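Local structure of nigritoxine (Vibrio nigripulchritudo, 5M41) at residues Y545-R553 against M626-K634. The protein is a bacterial toxin active against crustaceans and insects, with a new fold. Sequence-based numbering, arbitrary orientation.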
loop_
_atom_site.group_PDB
_atom_site.type_symbol
_atom_site.label_atom_id
_atom_site.label_comp_id
_atom_site.label_asym_id
_atom_site.label_seq_id
_atom_site.Cartn_x
_atom_site.Cartn_y
_atom_site.Cartn_z
ATOM N N TYR A 545 -10.671 21.606 14.702
ATOM C CA TYR A 545 -10.050 21.637 13.381
ATOM C C TYR A 545 -10.909 20.930 12.318
ATOM O O TYR A 545 -11.730 20.062 12.636
ATOM C CB TYR A 545 -8.604 21.102 13.454
ATOM C CG TYR A 545 -8.486 19.617 13.741
ATOM C CD1 TYR A 545 -8.155 18.715 12.716
ATOM C CD2 TYR A 545 -8.692 19.102 15.031
ATOM C CE1 TYR A 545 -8.041 17.349 12.956
ATOM C CE2 TYR A 545 -8.582 17.732 15.279
ATOM C CZ TYR A 545 -8.257 16.866 14.235
ATOM O OH TYR A 545 -8.144 15.514 14.455
ATOM N N ALA A 546 -10.721 21.325 11.061
ATOM C CA ALA A 546 -11.527 20.831 9.935
ATOM C C ALA A 546 -11.607 19.298 9.877
ATOM O O ALA A 546 -12.676 18.735 9.626
ATOM C CB ALA A 546 -11.006 21.404 8.611
ATOM N N GLY A 547 -10.480 18.638 10.141
ATOM C CA GLY A 547 -10.409 17.193 10.109
ATOM C C GLY A 547 -11.487 16.525 10.928
ATOM O O GLY A 547 -12.105 15.559 10.485
ATOM N N GLU A 548 -11.726 17.034 12.136
ATOM C CA GLU A 548 -12.739 16.440 12.995
ATOM C C GLU A 548 -14.170 16.655 12.459
ATOM O O GLU A 548 -14.986 15.726 12.507
ATOM C CB GLU A 548 -12.592 16.955 14.433
ATOM C CG GLU A 548 -13.170 16.016 15.474
ATOM C CD GLU A 548 -13.147 16.602 16.887
ATOM O OE1 GLU A 548 -12.306 17.477 17.183
ATOM O OE2 GLU A 548 -13.982 16.180 17.707
ATOM N N GLU A 549 -14.480 17.868 11.975
ATOM C CA GLU A 549 -15.798 18.123 11.325
ATOM C C GLU A 549 -15.983 17.206 10.110
ATOM O O GLU A 549 -17.080 16.681 9.867
ATOM C CB GLU A 549 -15.973 19.579 10.863
ATOM C CG GLU A 549 -17.394 19.846 10.360
ATOM C CD GLU A 549 -17.701 21.315 10.092
ATOM O OE1 GLU A 549 -17.311 22.169 10.919
ATOM O OE2 GLU A 549 -18.335 21.618 9.041
ATOM N N PHE A 550 -14.906 17.029 9.351
ATOM C CA PHE A 550 -14.950 16.167 8.159
ATOM C C PHE A 550 -15.309 14.737 8.573
ATOM O O PHE A 550 -16.190 14.122 7.989
ATOM C CB PHE A 550 -13.612 16.215 7.391
ATOM C CG PHE A 550 -13.577 15.341 6.155
ATOM C CD1 PHE A 550 -14.125 15.779 4.958
ATOM C CD2 PHE A 550 -12.977 14.081 6.196
ATOM C CE1 PHE A 550 -14.068 14.989 3.816
ATOM C CE2 PHE A 550 -12.921 13.287 5.059
ATOM C CZ PHE A 550 -13.473 13.744 3.867
ATOM N N ASP A 551 -14.639 14.225 9.604
ATOM C CA ASP A 551 -14.916 12.883 10.094
ATOM C C ASP A 551 -16.359 12.801 10.656
ATOM O O ASP A 551 -17.101 11.846 10.378
ATOM C CB ASP A 551 -13.857 12.493 11.133
ATOM C CG ASP A 551 -14.095 11.126 11.740
ATOM O OD1 ASP A 551 -14.092 10.115 11.012
ATOM O OD2 ASP A 551 -14.274 11.049 12.966
ATOM N N PHE A 552 -16.773 13.814 11.419
ATOM C CA PHE A 552 -18.153 13.837 11.897
ATOM C C PHE A 552 -19.142 13.787 10.738
ATOM O O PHE A 552 -20.125 13.038 10.772
ATOM C CB PHE A 552 -18.443 15.059 12.761
ATOM C CG PHE A 552 -19.911 15.279 13.008
ATOM C CD1 PHE A 552 -20.573 14.566 13.997
ATOM C CD2 PHE A 552 -20.630 16.191 12.249
ATOM C CE1 PHE A 552 -21.926 14.754 14.227
ATOM C CE2 PHE A 552 -21.989 16.389 12.463
ATOM C CZ PHE A 552 -22.638 15.669 13.460
ATOM N N ARG A 553 -18.869 14.586 9.713
ATOM C CA ARG A 553 -19.774 14.689 8.571
ATOM C C ARG A 553 -19.881 13.387 7.799
ATOM O O ARG A 553 -20.937 13.088 7.261
ATOM C CB ARG A 553 -19.370 15.833 7.653
ATOM C CG ARG A 553 -19.794 17.205 8.159
ATOM C CD ARG A 553 -19.348 18.262 7.169
ATOM N NE ARG A 553 -19.798 19.608 7.497
ATOM C CZ ARG A 553 -21.011 20.100 7.240
ATOM N NH1 ARG A 553 -21.965 19.352 6.673
ATOM N NH2 ARG A 553 -21.278 21.359 7.573
ATOM N N MET A 626 -9.664 18.238 2.378
ATOM C CA MET A 626 -10.481 18.120 3.572
ATOM C C MET A 626 -10.898 19.502 4.109
ATOM O O MET A 626 -12.077 19.743 4.427
ATOM C CB MET A 626 -9.677 17.348 4.619
ATOM C CG MET A 626 -10.460 16.868 5.813
ATOM S SD MET A 626 -9.520 15.637 6.748
ATOM C CE MET A 626 -9.428 14.339 5.559
ATOM N N GLU A 627 -9.922 20.404 4.208
ATOM C CA GLU A 627 -10.182 21.766 4.647
ATOM C C GLU A 627 -11.120 22.430 3.629
ATOM O O GLU A 627 -12.068 23.130 4.015
ATOM C CB GLU A 627 -8.866 22.550 4.799
ATOM C CG GLU A 627 -8.021 22.106 5.993
ATOM C CD GLU A 627 -6.721 22.883 6.168
ATOM O OE1 GLU A 627 -6.265 23.574 5.249
ATOM O OE2 GLU A 627 -6.120 22.795 7.247
ATOM N N TRP A 628 -10.882 22.180 2.336
ATOM C CA TRP A 628 -11.696 22.814 1.306
ATOM C C TRP A 628 -13.152 22.443 1.447
ATOM O O TRP A 628 -14.031 23.306 1.332
ATOM C CB TRP A 628 -11.154 22.539 -0.105
ATOM C CG TRP A 628 -11.829 23.369 -1.177
ATOM C CD1 TRP A 628 -11.344 24.518 -1.802
ATOM C CD2 TRP A 628 -13.156 23.150 -1.771
ATOM N NE1 TRP A 628 -12.253 24.994 -2.722
ATOM C CE2 TRP A 628 -13.360 24.231 -2.737
ATOM C CE3 TRP A 628 -14.161 22.200 -1.595
ATOM C CZ2 TRP A 628 -14.521 24.329 -3.498
ATOM C CZ3 TRP A 628 -15.328 22.310 -2.363
ATOM C CH2 TRP A 628 -15.500 23.349 -3.285
ATOM N N LEU A 629 -13.426 21.164 1.705
ATOM C CA LEU A 629 -14.803 20.652 1.772
ATOM C C LEU A 629 -15.564 21.105 3.024
ATOM O O LEU A 629 -16.756 21.423 2.960
ATOM C CB LEU A 629 -14.813 19.116 1.672
ATOM C CG LEU A 629 -14.439 18.580 0.279
ATOM C CD1 LEU A 629 -14.065 17.095 0.312
ATOM C CD2 LEU A 629 -15.566 18.861 -0.715
ATOM N N VAL A 630 -14.872 21.126 4.156
ATOM C CA VAL A 630 -15.443 21.635 5.385
ATOM C C VAL A 630 -15.757 23.116 5.175
ATOM O O VAL A 630 -16.843 23.562 5.514
ATOM C CB VAL A 630 -14.493 21.409 6.593
ATOM C CG1 VAL A 630 -14.938 22.219 7.811
ATOM C CG2 VAL A 630 -14.436 19.921 6.939
ATOM N N ARG A 631 -14.824 23.862 4.580
ATOM C CA ARG A 631 -15.010 25.304 4.386
ATOM C C ARG A 631 -16.138 25.626 3.397
ATOM O O ARG A 631 -16.745 26.692 3.472
ATOM C CB ARG A 631 -13.693 25.955 3.969
ATOM C CG ARG A 631 -13.732 27.467 3.810
ATOM C CD ARG A 631 -12.348 28.028 3.511
ATOM N NE ARG A 631 -11.717 27.360 2.372
ATOM C CZ ARG A 631 -10.573 26.679 2.440
ATOM N NH1 ARG A 631 -9.915 26.586 3.585
ATOM N NH2 ARG A 631 -10.077 26.099 1.358
ATOM N N LYS A 632 -16.437 24.693 2.488
ATOM C CA LYS A 632 -17.484 24.888 1.478
ATOM C C LYS A 632 -18.826 25.213 2.139
ATOM O O LYS A 632 -19.559 26.072 1.652
ATOM C CB LYS A 632 -17.564 23.667 0.526
ATOM C CG LYS A 632 -18.793 23.533 -0.377
ATOM C CD LYS A 632 -19.831 22.603 0.251
ATOM C CE LYS A 632 -21.140 22.626 -0.517
ATOM N NZ LYS A 632 -22.305 22.107 0.271
ATOM N N PHE A 633 -19.112 24.565 3.265
ATOM C CA PHE A 633 -20.391 24.722 3.950
ATOM C C PHE A 633 -20.588 26.100 4.630
ATOM O O PHE A 633 -21.697 26.424 5.049
ATOM C CB PHE A 633 -20.593 23.573 4.944
ATOM C CG PHE A 633 -20.814 22.238 4.272
ATOM C CD1 PHE A 633 -22.068 21.886 3.787
ATOM C CD2 PHE A 633 -19.759 21.345 4.106
ATOM C CE1 PHE A 633 -22.268 20.664 3.172
ATOM C CE2 PHE A 633 -19.943 20.131 3.458
ATOM C CZ PHE A 633 -21.199 19.788 2.989
ATOM N N LYS A 634 -19.506 26.887 4.701
ATOM C CA LYS A 634 -19.485 28.227 5.293
ATOM C C LYS A 634 -19.362 29.291 4.219
ATOM O O LYS A 634 -19.335 30.480 4.530
ATOM C CB LYS A 634 -18.283 28.369 6.229
ATOM C CG LYS A 634 -18.271 27.417 7.417
ATOM C CD LYS A 634 -16.865 27.327 7.994
ATOM C CE LYS A 634 -16.888 26.653 9.357
ATOM N NZ LYS A 634 -15.720 25.751 9.516
HETATM O O HOH W 1 -18.365 23.813 7.734
HETATM O O HOH W 2 -14.481 23.595 11.407
#
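The guanidinium of R553 lies flat on one face of the F633 ring, planes 9° apart and centres 3.7 Å apart, a stacked cation-pi pair. E549 fixes its rotation: E549 OE2 accepts R553 NE at 2.9 Å through the anti lone pair, a salt bridge, and R553 NH2 in a longer, more bent bond. Y511 OH also bonds NH2, and the N577 carbonyl takes NH1, while K632 CD backs the far face of F633.

No direct hydrogen bond joins the two helices; water does it instead. One water donates both to E549 OE2 and to V630 O, and a second donates to E549 OE1 and accepts a weak bond from K634 NZ.

V630 and F550 share the apolar core: V630 CG2 meets F550 CB at 3.8 Å, with the A546 carbonyl oxygen against the same methyl, and L629 CD1 reaches F550 CE1. M626 CG lies over the F550 ring in a CH-pi contact; chi3 (-65°) turns CE back over its CD2-CE2 side. SD, in an oblique Met-aromatic contact, also packs on G547 CA.

With axes 8.9 Å apart at 71°, helix 546-555, following the four-stranded sheet of 496-542, crosses helix 625-632, inserted between strands 594-601 and 649-652 of the six-stranded sheet.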